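Local coordinates for cytochrome b5-domain protein (Methanococcoides burtonii, PDB 6VZ6) that binds heme b in a cytochrome b5-like domain through two axial histidines and probably serves in electron transfer, at residues I51-T54 / A55-E58. Sequence-based numbering, arbitrary orientation.
With HEM (protoporphyrin IX containing Fe), chain B.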
loop_
_atom_site.group_PDB
_atom_site.type_symbol
_atom_site.label_atom_id
_atom_site.label_comp_id
_atom_site.label_asym_id
_atom_site.label_seq_id
_atom_site.Cartn_x
_atom_site.Cartn_y
_atom_site.Cartn_z
ATOM N N ILE A 51 2.276 1.639 5.067
ATOM C CA ILE A 51 2.267 0.641 6.134
ATOM C C ILE A 51 2.174 -0.749 5.512
ATOM O O ILE A 51 1.594 -0.928 4.432
ATOM C CB ILE A 51 1.025 0.839 7.066
ATOM C CG1 ILE A 51 1.007 2.257 7.651
ATOM C CG2 ILE A 51 0.983 -0.176 8.186
ATOM C CD1 ILE A 51 2.300 2.616 8.338
ATOM N N ASP A 52 2.660 -1.743 6.260
ATOM C CA ASP A 52 2.428 -3.143 5.939
ATOM C C ASP A 52 1.012 -3.492 6.368
ATOM O O ASP A 52 0.710 -3.561 7.570
ATOM C CB ASP A 52 3.442 -4.009 6.666
ATOM C CG ASP A 52 3.293 -5.471 6.338
ATOM O OD1 ASP A 52 2.234 -5.887 5.768
ATOM O OD2 ASP A 52 4.263 -6.193 6.668
ATOM N N LEU A 53 0.126 -3.688 5.392
ATOM C CA LEU A 53 -1.287 -3.907 5.678
ATOM C C LEU A 53 -1.664 -5.400 5.668
ATOM O O LEU A 53 -2.857 -5.745 5.549
ATOM C CB LEU A 53 -2.130 -3.105 4.682
ATOM C CG LEU A 53 -2.069 -1.593 4.863
ATOM C CD1 LEU A 53 -2.868 -0.901 3.796
ATOM C CD2 LEU A 53 -2.596 -1.207 6.246
ATOM N N THR A 54 -0.678 -6.289 5.830
ATOM C CA THR A 54 -0.970 -7.723 5.774
ATOM C C THR A 54 -2.014 -8.108 6.823
ATOM O O THR A 54 -3.027 -8.741 6.516
ATOM C CB THR A 54 0.303 -8.544 5.967
ATOM O OG1 THR A 54 1.306 -8.213 5.012
ATOM C CG2 THR A 54 0.005 -10.074 5.835
ATOM N N ALA A 55 -1.802 -7.711 8.069
ATOM C CA ALA A 55 -2.749 -8.072 9.125
ATOM C C ALA A 55 -4.119 -7.455 8.852
ATOM O O ALA A 55 -5.153 -8.101 9.010
ATOM C CB ALA A 55 -2.216 -7.608 10.485
ATOM N N ASP A 56 -4.145 -6.213 8.393
ATOM C CA ASP A 56 -5.414 -5.519 8.233
ATOM C C ASP A 56 -6.249 -6.134 7.135
ATOM O O ASP A 56 -7.480 -6.070 7.192
ATOM C CB ASP A 56 -5.145 -4.044 7.981
ATOM C CG ASP A 56 -4.234 -3.452 9.043
ATOM O OD1 ASP A 56 -4.773 -2.864 9.990
ATOM O OD2 ASP A 56 -2.964 -3.617 8.957
ATOM N N HIS A 57 -5.611 -6.771 6.159
ATOM C CA HIS A 57 -6.380 -7.361 5.081
ATOM C C HIS A 57 -7.291 -8.475 5.580
ATOM O O HIS A 57 -8.290 -8.818 4.915
ATOM C CB HIS A 57 -5.456 -7.887 3.966
ATOM C CG HIS A 57 -6.193 -8.089 2.695
ATOM N ND1 HIS A 57 -6.868 -9.262 2.421
ATOM C CD2 HIS A 57 -6.473 -7.241 1.675
ATOM C CE1 HIS A 57 -7.508 -9.137 1.270
ATOM N NE2 HIS A 57 -7.294 -7.918 0.805
ATOM N N GLU A 58 -6.980 -9.043 6.740
ATOM C CA GLU A 58 -7.801 -10.140 7.246
ATOM C C GLU A 58 -9.222 -9.669 7.471
ATOM O O GLU A 58 -10.160 -10.442 7.302
ATOM C CB GLU A 58 -7.192 -10.711 8.538
ATOM C CG GLU A 58 -6.093 -11.720 8.260
ATOM C CD GLU A 58 -5.446 -12.242 9.527
ATOM O OE1 GLU A 58 -5.875 -13.305 10.026
ATOM O OE2 GLU A 58 -4.520 -11.568 10.029
HETATM C CHA HEM B . -11.067 -2.372 -2.765
HETATM C CHB HEM B . -12.999 -1.731 1.554
HETATM C CHC HEM B . -8.867 -2.928 3.675
HETATM C CHD HEM B . -6.769 -2.906 -0.681
HETATM C C1A HEM B . -11.983 -2.200 -1.777
HETATM C C2A HEM B . -13.410 -2.103 -1.959
HETATM C C3A HEM B . -13.942 -1.902 -0.740
HETATM C C4A HEM B . -12.856 -1.882 0.215
HETATM C CMA HEM B . -15.417 -1.731 -0.324
HETATM C CAA HEM B . -14.096 -2.202 -3.348
HETATM C CBA HEM B . -15.352 -3.055 -3.348
HETATM C CGA HEM B . -14.914 -4.472 -3.434
HETATM O O1A HEM B . -13.853 -4.670 -4.057
HETATM O O2A HEM B . -15.613 -5.373 -2.884
HETATM C C1B HEM B . -12.041 -2.000 2.476
HETATM C C2B HEM B . -12.277 -1.875 3.855
HETATM C C3B HEM B . -11.172 -2.209 4.502
HETATM C C4B HEM B . -10.161 -2.525 3.508
HETATM C CMB HEM B . -13.622 -1.482 4.480
HETATM C CAB HEM B . -11.205 -2.292 6.041
HETATM C CBB HEM B . -10.559 -3.294 6.651
HETATM C C1C HEM B . -7.935 -3.051 2.676
HETATM C C2C HEM B . -6.548 -3.458 2.849
HETATM C C3C HEM B . -5.962 -3.437 1.635
HETATM C C4C HEM B . -6.968 -3.035 0.667
HETATM C CMC HEM B . -5.932 -3.792 4.219
HETATM C CAC HEM B . -4.503 -3.753 1.174
HETATM C CBC HEM B . -3.721 -4.635 1.766
HETATM C C1D HEM B . -7.734 -2.686 -1.629
HETATM C C2D HEM B . -7.523 -2.464 -3.051
HETATM C C3D HEM B . -8.712 -2.344 -3.634
HETATM C C4D HEM B . -9.697 -2.446 -2.589
HETATM C CMD HEM B . -6.140 -2.438 -3.748
HETATM C CAD HEM B . -9.044 -2.094 -5.130
HETATM C CBD HEM B . -8.946 -0.593 -5.392
HETATM C CGD HEM B . -9.343 -0.215 -6.804
HETATM O O1D HEM B . -9.180 0.960 -7.191
HETATM O O2D HEM B . -9.748 -1.111 -7.574
HETATM N NA HEM B . -11.674 -2.080 -0.452
HETATM N NB HEM B . -10.731 -2.368 2.281
HETATM N NC HEM B . -8.163 -2.829 1.329
HETATM N ND HEM B . -9.077 -2.653 -1.377
HETATM FE FE HEM B . -9.947 -2.499 0.420
#
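Leu-53 and Asp-56 meet at the start of the short helix 54-57, which together with the loop before it forms part of the heme pocket wall in this cytochrome b5-like domain. Their side chains cross at a slant, with methyl CD2 of Leu-53 lying 3.6 Å from OD2 of Asp-56. On the heme side, CB of Leu-53 rests 3.7 Å from the heme vinyl carbon CBC, and CB of Asp-56 is near the heme methyl CMC. The backbone turns into the helix where N of His-57 donates to O of Leu-53 (3.0 Å), with a weak second bond to O of Thr-54. His-57 then swings its ring out of the turn, CG anti to the backbone N (chi1 -162°). CD2 of His-57 lies 3.8 Å from heme CBC, which sits at the ring's edge; the ring also meets axial ligand His-62, their planes at about 55°, and Tyr-25 edge-to-face. Ahead of the helix, Asp-52 makes an Asx turn. OG1 of Thr-54 donates to its OD1 at 2.6 Å, on the syn lone pair, and is also hydrogen-bonded to N of Lys-26. With an alanine here, Lys-26 N would probably lose its hydroxyl mate and the Asp-52 carboxylate would be less firmly fixed in rotation. The backbone N-H of Thr-54 meets OD1 of Asp-52 on its anti side, 27° out of the carboxylate plane.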